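Long-range contacts in VP1 (Merkel cell polyomavirus, PDB 4FMH), which forms the pentameric building block of the icosahedral viral capsid and binds sialylated glycans through a site required for infection: residues Y46-D51 against A270-P275; E65-Y70 against P196-C201; Y112-R117 against F263-K268; G162-E167 against L189-N194. One frame throughout, in Å; residues are numbered along the deposited sequence.

Contact 1: residues Y46-D51 against A270-P275; sequences YTYTYD and ALHGLP. With SIA (N-acetyl-alpha-neuraminic acid), chain U.
Tyr48 and His272 form an offset aromatic stack, ring centroids 4.0 Å apart and planes inclined by 13°, with His272 ND1 over one face of the tyrosine ring, towards its rim. The phenol oxygen is hydrogen-bonded to Leu149 O of a second subunit.

Four hydrogen bonds cross the contact. Thr47 O takes two: one from Gly273 N and a shorter one of 2.8 Å from His272 ND1, whose N-H arrives from above the carbonyl plane. Thr49 N donates to Leu271 O, and Leu271 N returns a bond to Thr49 OG1 at 2.9 Å. That hydroxyl in turn donates to Tyr50 O on an in-plane lone pair, so it is used in both directions.

Apolar contact is slight: Thr49 CG2 lies 3.9 Å from Leu271 CB.

At the ligand end, N5 of the sialic acid gives a nearly straight 2.8 Å bond to Asp51 OD1, and its methyl C11 lies 3.6 Å from Tyr50 CD1. Asp51 OD2 is salt-bridged to Lys264. A loop thus docks by a single beta bridge, Tyr48 with His272, on strand 269-287 of the VP1 jelly roll, presenting Tyr50 and Asp51 to the sialic acid site.

Contact 2: residues E65-Y70 against P196-C201; sequences ENLPAY and PIEVWC
Tyr70 lays one face of its ring against Ile197, whose CG1 stands 4.0 Å from the centroid, almost on the ring normal, in a CH-pi contact. At the ring's edge, in its plane, lies Trp200 O, which accepts a 2.7 Å hydrogen bond from Tyr70 OH. The phenol is therefore held both over its face and at its tip. Tyr70 OH is also bonded to Tyr132 OH. The Trp200 indole has Val199 CG1 over one face and Pro196 N at its edge, while its NE1 reaches Ile164 O.

The backbones meet in a single beta bridge between Ala69 and Pro196. Beside it, Ile197 N donates to Pro68 O at 2.9 Å, close to straight at 167° and in the carbonyl plane. A water also donates to Pro68 O and accepts from Glu198 N. A second water ties Asn66 O to Glu198 OE1, 2.6 Å from the carboxylate oxygen. Leu67 CD2 packs 3.8 Å from Glu198 CD, beside a carboxylate whose OE1 and OE2 bond to His111 of a third subunit and to Tyr155 of the same chain, respectively. Ile197 CD1 completes the apolar packing against Pro68 CB at 4.0 Å.

The contact joins the loop leading into strand 71-76 to the turn before strand 200-202. Ile197 and Tyr70 reach strands 250-263 and 131-138 of the jelly roll, and Ser105 of the third subunit bonds to Ile197 O and Trp200 O at the pentamer interface.

Contact 3: residues Y112-R117 against F263-K268; sequences YWDMKR and FKTSGK. With SIA (N-acetyl-alpha-neuraminic acid), chain U.
Asp114 and Thr265 meet twice, their side chains crossing at about a right angle. Thr265 OG1 donates to Asp114 OD1 at 2.7 Å, approaching from above the carboxylate plane, and Thr265 N donates to Asp114 O. With chi1 at -159°, Asp114 CG lies beside its own carbonyl carbon, whose O takes the Thr265 N bond. A third bond, Lys116 N to Phe263 O at 2.8 Å, flanks the single beta bridge of Met115 with Lys264. Both segments are bent by type I turns, Tyr112 to Met115 and Lys264 to Gly267.

Apolar contact is limited to the aliphatic bases of side chains, such as Lys116 CB against Phe263 CB at 4.0 Å.

Water fills in the polar network. One molecule donates to Met115 O and Thr265 OG1; another links Lys116 NZ to Thr265 O. A third donates to Asp114 OD2, 2.6 Å away, and to sialic acid O1A while accepting from Ser266 N, so Asp114 reaches the sugar through solvent.

Within this contact the direct sugar bonds come from 263-268; Asp51 OD1 is a further partner. Ser266 OG donates to O1A at a very short 2.5 Å, and Lys268 NZ meets the other carboxylate oxygen, O1B, at 3.2 Å. The extended Lys264 chain brings NZ to the sugar's O4 at 3.0 Å; this ammonium is also salt-bridged to Asp51 and lies in cation-pi contact with Trp45.

The contact joins the loop between strands 89-101 and 131-138 to the hairpin turn linking antiparallel strands 250-263 and 269-287, with Tyr112 and Met115 packing on Leu262 of the former.

Contact 4: residues G162-E167 against L189-N194; sequences GPITIE and LDKDGN
Ile164 N and Asn194 O make the one hydrogen bond between these two loop segments, 2.8 Å long and nearly along the C=O axis. It pins the approach to helix 166-170 onto a type II beta turn, Lys191 to Asn194, in the connection between strands 186-189 and 200-202 of the three-stranded antiparallel sheet. Pro163 CB packs beside the same acceptor, 3.3 Å from Asn194 O. Asn194 OD1 lies against the backbone of the other segment, 3.6 Å from Pro163 CA and 3.5 Å from Gly162 O.

Ile164 and Lys191 supply the other side-chain contact, crossing at about a right angle. The tip methyl CD1 of Ile164 touches the end of the lysine, with NZ at 3.3 Å and CE at 4.0 Å. Lys191 starts with CG anti to the backbone N and bends further out, at chi3 (-78°) and chi4, and its ammonium makes a long salt bridge to Asp190 OD1.

Further out, Gly193 takes positive phi in the turn and is backbone-bonded to Tyr70. Asp192 ties the turn to Arg31, by a salt bridge from OD2, and to Val72 N, by a bond from OD1. In 162-167, Pro163 O accepts from Thr158, and Pro163 also packs on Pro196. Thr165 occupies the N-cap position without a side-chain capping bond; its backbone N donates to Thr168 OG1, within the first helical turn.

All four contacts lie in the VP1 jelly-roll domain, with contacts 2, 3 and 4 nested along the chain inside the loop closed by contact 1. Contacts 1 and 3, centres 14 Å apart, share the sialic acid: contact 1 sits on strand 269-287 and contact 3 on the turn that joins it to strand 250-263, and the Asp51-Lys264 salt bridge (OD2 to NZ, 2.6 Å) joins them. Contact 2 touches contact 1 through Asn66 ND2 and Asp51 O, and contact 4, centred about 8 Å from it, through Trp200 NE1 and Ile164 O. Contacts 3 and 4 are farthest apart, about 31 Å between centres. A continuous series thus runs from the glycan site into the loops, with contacts 1 to 3 also meeting neighbouring subunits of the pentamer.

Contact 1: residues Y46-D51 against A270-P275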
# COMPACT_ATOMS: atom_id res chain seq x y z
N TYR B 46 -4.82 -9.04 31.48
CA TYR B 46 -4.86 -7.59 31.28
C TYR B 46 -4.27 -7.22 29.91
O TYR B 46 -3.17 -7.65 29.57
CB TYR B 46 -4.08 -6.91 32.40
CG TYR B 46 -3.92 -5.42 32.28
CD1 TYR B 46 -5.03 -4.57 32.22
CD2 TYR B 46 -2.65 -4.85 32.28
CE1 TYR B 46 -4.87 -3.19 32.13
CE2 TYR B 46 -2.48 -3.47 32.19
CZ TYR B 46 -3.59 -2.65 32.12
OH TYR B 46 -3.42 -1.29 32.04
N THR B 47 -5.03 -6.42 29.17
CA THR B 47 -4.76 -5.99 27.77
C THR B 47 -5.18 -7.02 26.72
O THR B 47 -4.88 -6.86 25.53
CB THR B 47 -3.29 -5.46 27.52
OG1 THR B 47 -2.38 -6.55 27.38
CG2 THR B 47 -2.83 -4.52 28.63
N TYR B 48 -5.90 -8.05 27.16
CA TYR B 48 -6.47 -9.07 26.28
C TYR B 48 -7.97 -9.26 26.54
O TYR B 48 -8.51 -8.78 27.55
CB TYR B 48 -5.77 -10.42 26.47
CG TYR B 48 -4.29 -10.44 26.17
CD1 TYR B 48 -3.82 -10.84 24.91
CD2 TYR B 48 -3.35 -10.09 27.14
CE1 TYR B 48 -2.46 -10.87 24.62
CE2 TYR B 48 -1.98 -10.12 26.87
CZ TYR B 48 -1.55 -10.50 25.60
OH TYR B 48 -0.21 -10.53 25.32
N THR B 49 -8.62 -9.96 25.62
CA THR B 49 -9.95 -10.50 25.85
C THR B 49 -9.78 -11.90 26.44
O THR B 49 -8.65 -12.37 26.63
CB THR B 49 -10.76 -10.63 24.53
OG1 THR B 49 -10.09 -11.54 23.64
CG2 THR B 49 -10.92 -9.28 23.84
N TYR B 50 -10.90 -12.56 26.73
CA TYR B 50 -10.88 -14.01 26.91
C TYR B 50 -10.95 -14.66 25.52
O TYR B 50 -10.67 -14.00 24.51
CB TYR B 50 -12.02 -14.50 27.82
CG TYR B 50 -11.79 -14.27 29.30
CD1 TYR B 50 -10.61 -13.70 29.78
CD2 TYR B 50 -12.75 -14.68 30.24
CE1 TYR B 50 -10.40 -13.52 31.15
CE2 TYR B 50 -12.55 -14.50 31.60
CZ TYR B 50 -11.38 -13.92 32.05
OH TYR B 50 -11.18 -13.74 33.40
N ASP B 51 -11.32 -15.93 25.45
CA ASP B 51 -11.33 -16.62 24.16
C ASP B 51 -12.59 -16.30 23.36
O ASP B 51 -13.71 -16.47 23.85
CB ASP B 51 -11.14 -18.12 24.35
CG ASP B 51 -9.84 -18.44 25.07
OD1 ASP B 51 -9.84 -19.34 25.94
OD2 ASP B 51 -8.81 -17.78 24.77
N ALA B 270 -7.62 -14.88 21.36
CA ALA B 270 -8.01 -13.70 22.13
C ALA B 270 -7.46 -12.44 21.47
O ALA B 270 -6.34 -12.44 20.96
CB ALA B 270 -7.48 -13.82 23.56
N LEU B 271 -8.24 -11.37 21.46
CA LEU B 271 -7.75 -10.09 20.94
C LEU B 271 -6.84 -9.39 21.96
O LEU B 271 -6.90 -9.66 23.16
CB LEU B 271 -8.90 -9.18 20.50
CG LEU B 271 -9.58 -9.52 19.17
CD1 LEU B 271 -10.88 -8.76 19.06
CD2 LEU B 271 -8.66 -9.23 17.97
N HIS B 272 -5.98 -8.50 21.46
CA HIS B 272 -4.96 -7.83 22.26
C HIS B 272 -4.93 -6.36 21.84
O HIS B 272 -5.14 -6.04 20.67
CB HIS B 272 -3.60 -8.49 22.00
CG HIS B 272 -2.46 -7.93 22.80
ND1 HIS B 272 -2.55 -7.62 24.14
CD2 HIS B 272 -1.18 -7.68 22.44
CE1 HIS B 272 -1.38 -7.17 24.56
NE2 HIS B 272 -0.53 -7.20 23.55
N GLY B 273 -4.70 -5.48 22.81
CA GLY B 273 -4.57 -4.06 22.53
C GLY B 273 -3.28 -3.50 23.11
O GLY B 273 -2.66 -4.13 23.96
N LEU B 274 -2.89 -2.31 22.65
CA LEU B 274 -1.73 -1.60 23.19
C LEU B 274 -2.13 -0.22 23.72
O LEU B 274 -3.16 0.32 23.30
CB LEU B 274 -0.64 -1.48 22.11
CG LEU B 274 0.08 -2.77 21.71
CD1 LEU B 274 1.02 -2.48 20.53
CD2 LEU B 274 0.88 -3.34 22.88
N PRO B 275 -1.32 0.35 24.64
CA PRO B 275 -1.58 1.69 25.16
C PRO B 275 -1.26 2.76 24.11
O PRO B 275 -0.56 2.48 23.13
CB PRO B 275 -0.58 1.84 26.31
CG PRO B 275 0.06 0.50 26.49
CD PRO B 275 -0.05 -0.18 25.17
C1 SIA U . -7.22 -23.28 26.25
C2 SIA U . -6.71 -23.04 27.68
C3 SIA U . -5.79 -21.81 27.68
C4 SIA U . -6.53 -20.47 27.59
C5 SIA U . -7.67 -20.39 28.60
C6 SIA U . -8.57 -21.62 28.55
C7 SIA U . -9.60 -21.59 29.70
C8 SIA U . -10.80 -22.53 29.52
C9 SIA U . -10.47 -24.00 29.78
C10 SIA U . -8.51 -18.18 29.27
C11 SIA U . -9.31 -16.98 28.85
N5 SIA U . -8.41 -19.16 28.37
O1A SIA U . -6.48 -22.97 25.28
O1B SIA U . -8.35 -23.80 26.07
O4 SIA U . -5.63 -19.37 27.83
O6 SIA U . -7.80 -22.84 28.60
O7 SIA U . -8.94 -21.83 30.95
O8 SIA U . -11.86 -22.15 30.41
O9 SIA U . -10.27 -24.64 28.52
O10 SIA U . -8.00 -18.24 30.38

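Contact 2: residues E65-Y70 against P196-C201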
# COMPACT_ATOMS: atom_id res chain seq x y z
N GLU B 65 -15.68 -9.73 29.24
CA GLU B 65 -14.26 -9.94 28.96
C GLU B 65 -13.98 -10.09 27.46
O GLU B 65 -12.83 -10.02 27.04
CB GLU B 65 -13.72 -11.15 29.73
CG GLU B 65 -13.59 -10.95 31.24
CD GLU B 65 -14.91 -11.01 32.00
OE1 GLU B 65 -15.92 -11.52 31.46
OE2 GLU B 65 -14.93 -10.54 33.16
N ASN B 66 -15.03 -10.29 26.67
CA ASN B 66 -14.90 -10.44 25.23
C ASN B 66 -15.35 -9.22 24.43
O ASN B 66 -15.55 -9.30 23.21
CB ASN B 66 -15.63 -11.70 24.76
CG ASN B 66 -14.82 -12.96 24.98
OD1 ASN B 66 -13.66 -12.90 25.40
ND2 ASN B 66 -15.42 -14.11 24.72
N LEU B 67 -15.47 -8.09 25.12
CA LEU B 67 -15.96 -6.86 24.53
C LEU B 67 -14.98 -5.69 24.71
O LEU B 67 -15.15 -4.86 25.63
CB LEU B 67 -17.35 -6.52 25.10
CG LEU B 67 -18.46 -7.58 24.88
CD1 LEU B 67 -19.70 -7.31 25.73
CD2 LEU B 67 -18.84 -7.71 23.39
N PRO B 68 -13.93 -5.62 23.84
CA PRO B 68 -13.02 -4.47 23.88
C PRO B 68 -13.80 -3.16 23.79
O PRO B 68 -14.78 -3.06 23.04
CB PRO B 68 -12.13 -4.67 22.64
CG PRO B 68 -12.13 -6.16 22.44
CD PRO B 68 -13.52 -6.60 22.82
N ALA B 69 -13.37 -2.19 24.59
CA ALA B 69 -14.09 -0.93 24.71
C ALA B 69 -13.14 0.24 24.50
O ALA B 69 -11.92 0.07 24.55
CB ALA B 69 -14.76 -0.85 26.09
N TYR B 70 -13.70 1.41 24.22
CA TYR B 70 -12.91 2.62 24.04
C TYR B 70 -12.22 3.05 25.33
O TYR B 70 -12.74 2.83 26.43
CB TYR B 70 -13.80 3.77 23.53
CG TYR B 70 -14.24 3.58 22.09
CD1 TYR B 70 -13.38 3.89 21.03
CD2 TYR B 70 -15.50 3.07 21.80
CE1 TYR B 70 -13.78 3.70 19.71
CE2 TYR B 70 -15.91 2.87 20.49
CZ TYR B 70 -15.05 3.19 19.44
OH TYR B 70 -15.47 2.99 18.14
N PRO B 196 -18.54 -0.62 24.24
CA PRO B 196 -17.88 -1.59 23.36
C PRO B 196 -17.66 -1.07 21.95
O PRO B 196 -18.55 -0.45 21.36
CB PRO B 196 -18.84 -2.79 23.35
CG PRO B 196 -19.66 -2.64 24.63
CD PRO B 196 -19.81 -1.13 24.78
N ILE B 197 -16.47 -1.34 21.43
CA ILE B 197 -16.10 -0.97 20.08
C ILE B 197 -17.04 -1.60 19.03
O ILE B 197 -17.42 -0.93 18.06
CB ILE B 197 -14.62 -1.34 19.83
CG1 ILE B 197 -13.72 -0.50 20.74
CG2 ILE B 197 -14.25 -1.19 18.34
CD1 ILE B 197 -12.32 -1.09 20.95
N GLU B 198 -17.43 -2.86 19.24
CA GLU B 198 -18.28 -3.56 18.27
C GLU B 198 -19.73 -3.03 18.26
O GLU B 198 -20.54 -3.42 17.41
CB GLU B 198 -18.26 -5.08 18.50
CG GLU B 198 -19.16 -5.58 19.65
CD GLU B 198 -19.26 -7.10 19.68
OE1 GLU B 198 -18.21 -7.77 19.58
OE2 GLU B 198 -20.39 -7.63 19.80
N VAL B 199 -20.04 -2.14 19.20
CA VAL B 199 -21.38 -1.56 19.26
C VAL B 199 -21.39 -0.09 18.81
O VAL B 199 -22.36 0.36 18.20
CB VAL B 199 -21.96 -1.65 20.69
CG1 VAL B 199 -23.31 -0.94 20.76
CG2 VAL B 199 -22.09 -3.10 21.14
N TRP B 200 -20.32 0.63 19.13
CA TRP B 200 -20.29 2.10 19.00
C TRP B 200 -19.19 2.59 18.09
O TRP B 200 -18.04 2.14 18.17
CB TRP B 200 -20.09 2.75 20.38
CG TRP B 200 -21.13 2.42 21.40
CD1 TRP B 200 -21.01 1.58 22.46
CD2 TRP B 200 -22.47 2.94 21.45
NE1 TRP B 200 -22.18 1.54 23.17
CE2 TRP B 200 -23.09 2.37 22.58
CE3 TRP B 200 -23.19 3.84 20.66
CZ2 TRP B 200 -24.42 2.67 22.94
CZ3 TRP B 200 -24.51 4.13 21.01
CH2 TRP B 200 -25.11 3.54 22.14
N CYS B 201 -19.53 3.54 17.22
CA CYS B 201 -18.56 4.20 16.36
C CYS B 201 -18.73 5.71 16.51
O CYS B 201 -19.78 6.16 16.99
CB CYS B 201 -18.76 3.76 14.91
SG CYS B 201 -20.34 4.26 14.17
O HOH W 1 -15.84 -7.57 20.65
O HOH W 2 -16.37 -4.76 21.44

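Contact 3: residues Y112-R117 against F263-K268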
# COMPACT_ATOMS: atom_id res chain seq x y z
N TYR B 112 5.58 -16.98 23.07
CA TYR B 112 4.63 -17.08 24.18
C TYR B 112 4.47 -18.58 24.49
O TYR B 112 4.34 -19.38 23.57
CB TYR B 112 3.29 -16.43 23.81
CG TYR B 112 2.17 -16.79 24.75
CD1 TYR B 112 2.23 -16.47 26.11
CD2 TYR B 112 1.05 -17.47 24.29
CE1 TYR B 112 1.20 -16.82 26.98
CE2 TYR B 112 0.01 -17.81 25.15
CZ TYR B 112 0.10 -17.49 26.49
OH TYR B 112 -0.92 -17.83 27.35
N TRP B 113 4.50 -18.95 25.77
CA TRP B 113 4.63 -20.37 26.11
C TRP B 113 3.53 -21.24 25.52
O TRP B 113 3.78 -22.40 25.15
CB TRP B 113 4.77 -20.59 27.63
CG TRP B 113 3.52 -20.36 28.44
CD1 TRP B 113 3.19 -19.22 29.11
CD2 TRP B 113 2.46 -21.29 28.68
NE1 TRP B 113 1.98 -19.38 29.75
CE2 TRP B 113 1.51 -20.64 29.51
CE3 TRP B 113 2.22 -22.62 28.28
CZ2 TRP B 113 0.32 -21.26 29.93
CZ3 TRP B 113 1.03 -23.24 28.72
CH2 TRP B 113 0.11 -22.56 29.53
N ASP B 114 2.33 -20.67 25.40
CA ASP B 114 1.17 -21.39 24.89
C ASP B 114 0.76 -20.91 23.50
O ASP B 114 -0.42 -20.96 23.15
CB ASP B 114 -0.01 -21.26 25.87
CG ASP B 114 -1.05 -22.36 25.69
OD1 ASP B 114 -0.70 -23.46 25.21
OD2 ASP B 114 -2.22 -22.12 26.05
N MET B 115 1.73 -20.46 22.71
CA MET B 115 1.45 -19.93 21.38
C MET B 115 1.27 -21.06 20.38
O MET B 115 2.08 -21.98 20.34
CB MET B 115 2.60 -19.04 20.91
CG MET B 115 2.17 -17.77 20.19
SD MET B 115 3.54 -16.61 20.05
CE MET B 115 2.66 -15.04 20.00
N LYS B 116 0.21 -20.99 19.57
CA LYS B 116 0.05 -21.91 18.44
C LYS B 116 1.22 -21.70 17.47
O LYS B 116 1.60 -20.56 17.17
CB LYS B 116 -1.28 -21.67 17.73
CG LYS B 116 -1.56 -22.60 16.55
CD LYS B 116 -2.99 -22.49 16.07
CE LYS B 116 -3.25 -23.35 14.84
NZ LYS B 116 -3.09 -24.82 15.11
N ARG B 117 1.79 -22.80 16.99
CA ARG B 117 2.92 -22.73 16.06
C ARG B 117 2.43 -22.52 14.62
O ARG B 117 1.32 -22.92 14.26
CB ARG B 117 3.74 -24.02 16.13
CG ARG B 117 4.44 -24.27 17.46
CD ARG B 117 5.14 -25.61 17.41
NE ARG B 117 5.70 -26.06 18.70
CZ ARG B 117 6.99 -26.03 19.01
NH1 ARG B 117 7.88 -25.55 18.16
NH2 ARG B 117 7.40 -26.50 20.20
N PHE B 263 -2.75 -16.23 19.32
CA PHE B 263 -3.14 -17.58 18.89
C PHE B 263 -2.61 -18.60 19.87
O PHE B 263 -1.40 -18.78 20.00
CB PHE B 263 -2.56 -17.87 17.50
CG PHE B 263 -3.26 -17.13 16.39
CD1 PHE B 263 -2.91 -15.82 16.08
CD2 PHE B 263 -4.27 -17.74 15.66
CE1 PHE B 263 -3.55 -15.13 15.04
CE2 PHE B 263 -4.92 -17.06 14.63
CZ PHE B 263 -4.56 -15.75 14.32
N LYS B 264 -3.53 -19.27 20.57
CA LYS B 264 -3.16 -20.23 21.60
C LYS B 264 -3.10 -21.66 21.03
O LYS B 264 -3.83 -21.98 20.10
CB LYS B 264 -4.15 -20.16 22.77
CG LYS B 264 -4.28 -18.76 23.37
CD LYS B 264 -5.37 -18.71 24.43
CE LYS B 264 -5.43 -17.33 25.07
NZ LYS B 264 -6.61 -17.19 25.98
N THR B 265 -2.24 -22.49 21.61
CA THR B 265 -2.00 -23.87 21.16
C THR B 265 -3.28 -24.65 20.81
O THR B 265 -3.34 -25.31 19.79
CB THR B 265 -1.18 -24.67 22.21
OG1 THR B 265 -0.03 -23.91 22.60
CG2 THR B 265 -0.72 -26.03 21.66
N SER B 266 -4.29 -24.56 21.68
CA SER B 266 -5.53 -25.31 21.53
C SER B 266 -6.37 -24.90 20.31
O SER B 266 -7.26 -25.64 19.89
CB SER B 266 -6.38 -25.11 22.78
OG SER B 266 -6.68 -23.73 22.91
N GLY B 267 -6.09 -23.71 19.77
CA GLY B 267 -6.89 -23.14 18.70
C GLY B 267 -7.65 -21.90 19.16
O GLY B 267 -8.11 -21.11 18.34
N LYS B 268 -7.76 -21.73 20.47
CA LYS B 268 -8.43 -20.57 21.05
C LYS B 268 -7.70 -19.29 20.63
O LYS B 268 -6.47 -19.29 20.45
CB LYS B 268 -8.49 -20.66 22.58
CG LYS B 268 -9.18 -21.91 23.13
CD LYS B 268 -10.69 -21.84 23.04
CE LYS B 268 -11.34 -23.14 23.52
NZ LYS B 268 -11.29 -23.31 25.00
C1 SIA U . -7.22 -23.28 26.25
C2 SIA U . -6.71 -23.04 27.68
C3 SIA U . -5.79 -21.81 27.68
C4 SIA U . -6.53 -20.47 27.59
C5 SIA U . -7.67 -20.39 28.60
C6 SIA U . -8.57 -21.62 28.55
C7 SIA U . -9.60 -21.59 29.70
C8 SIA U . -10.80 -22.53 29.52
C9 SIA U . -10.47 -24.00 29.78
C10 SIA U . -8.51 -18.18 29.27
C11 SIA U . -9.31 -16.98 28.85
N5 SIA U . -8.41 -19.16 28.37
O1A SIA U . -6.48 -22.97 25.28
O1B SIA U . -8.35 -23.80 26.07
O4 SIA U . -5.63 -19.37 27.83
O6 SIA U . -7.80 -22.84 28.60
O7 SIA U . -8.94 -21.83 30.95
O8 SIA U . -11.86 -22.15 30.41
O9 SIA U . -10.27 -24.64 28.52
O10 SIA U . -8.00 -18.24 30.38
O HOH W 3 -3.87 -23.57 24.62
O HOH W 4 2.39 -24.32 21.57
O HOH W 5 -4.88 -25.43 17.18

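Contact 4: residues G162-E167 against L189-N194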
# COMPACT_ATOMS: atom_id res chain seq x y z
N GLY B 162 -22.73 -4.68 33.41
CA GLY B 162 -22.31 -4.76 32.01
C GLY B 162 -21.91 -3.43 31.40
O GLY B 162 -21.99 -2.39 32.05
N PRO B 163 -21.49 -3.44 30.12
CA PRO B 163 -21.15 -2.20 29.43
C PRO B 163 -22.40 -1.44 28.99
O PRO B 163 -23.51 -1.96 29.09
CB PRO B 163 -20.39 -2.70 28.20
CG PRO B 163 -21.01 -4.01 27.90
CD PRO B 163 -21.35 -4.62 29.24
N ILE B 164 -22.22 -0.22 28.50
CA ILE B 164 -23.32 0.54 27.92
C ILE B 164 -23.47 0.18 26.45
O ILE B 164 -22.54 0.35 25.67
CB ILE B 164 -23.13 2.07 28.10
CG1 ILE B 164 -23.20 2.43 29.59
CG2 ILE B 164 -24.20 2.85 27.31
CD1 ILE B 164 -22.36 3.62 29.97
N THR B 165 -24.64 -0.33 26.08
CA THR B 165 -24.92 -0.70 24.69
C THR B 165 -26.23 -0.06 24.22
O THR B 165 -26.80 0.77 24.93
CB THR B 165 -24.93 -2.24 24.49
OG1 THR B 165 -25.99 -2.82 25.27
CG2 THR B 165 -23.59 -2.87 24.90
N ILE B 166 -26.68 -0.42 23.02
CA ILE B 166 -27.85 0.22 22.41
C ILE B 166 -29.12 0.03 23.26
O ILE B 166 -29.89 0.97 23.45
CB ILE B 166 -28.06 -0.24 20.94
CG1 ILE B 166 -26.86 0.18 20.08
CG2 ILE B 166 -29.36 0.35 20.37
CD1 ILE B 166 -26.99 -0.18 18.58
N GLU B 167 -29.33 -1.19 23.76
CA GLU B 167 -30.48 -1.45 24.64
C GLU B 167 -30.48 -0.50 25.85
O GLU B 167 -31.54 -0.04 26.28
CB GLU B 167 -30.51 -2.93 25.08
CG GLU B 167 -31.75 -3.30 25.89
CD GLU B 167 -31.97 -4.81 26.04
OE1 GLU B 167 -31.25 -5.60 25.38
OE2 GLU B 167 -32.86 -5.20 26.82
N LEU B 189 -19.28 9.27 24.66
CA LEU B 189 -18.17 8.52 25.23
C LEU B 189 -17.66 9.21 26.49
O LEU B 189 -16.76 10.06 26.45
CB LEU B 189 -17.05 8.31 24.19
CG LEU B 189 -15.81 7.49 24.58
CD1 LEU B 189 -16.17 6.12 25.18
CD2 LEU B 189 -14.91 7.33 23.38
N ASP B 190 -18.25 8.84 27.62
CA ASP B 190 -18.00 9.54 28.87
C ASP B 190 -17.50 8.63 29.99
O ASP B 190 -17.37 9.05 31.14
CB ASP B 190 -19.26 10.31 29.31
CG ASP B 190 -20.48 9.41 29.47
OD1 ASP B 190 -20.33 8.17 29.55
OD2 ASP B 190 -21.61 9.96 29.53
N LYS B 191 -17.21 7.37 29.65
CA LYS B 191 -16.75 6.40 30.63
C LYS B 191 -15.73 5.44 30.03
O LYS B 191 -16.01 4.76 29.03
CB LYS B 191 -17.95 5.62 31.17
CG LYS B 191 -17.74 4.98 32.54
CD LYS B 191 -18.82 3.93 32.82
CE LYS B 191 -20.17 4.51 33.23
NZ LYS B 191 -20.82 5.44 32.25
N ASP B 192 -14.55 5.39 30.64
CA ASP B 192 -13.44 4.54 30.22
C ASP B 192 -13.81 3.07 30.35
O ASP B 192 -14.32 2.64 31.38
CB ASP B 192 -12.20 4.87 31.05
CG ASP B 192 -10.97 4.08 30.64
OD1 ASP B 192 -10.45 4.30 29.53
OD2 ASP B 192 -10.50 3.25 31.45
N GLY B 193 -13.57 2.31 29.28
CA GLY B 193 -13.77 0.86 29.29
C GLY B 193 -15.20 0.36 29.43
O GLY B 193 -15.40 -0.77 29.89
N ASN B 194 -16.18 1.17 29.03
CA ASN B 194 -17.59 0.78 29.13
C ASN B 194 -18.44 0.86 27.86
O ASN B 194 -19.60 0.44 27.86
CB ASN B 194 -18.29 1.55 30.25
CG ASN B 194 -18.44 0.73 31.51
OD1 ASN B 194 -19.40 -0.04 31.65
ND2 ASN B 194 -17.49 0.87 32.43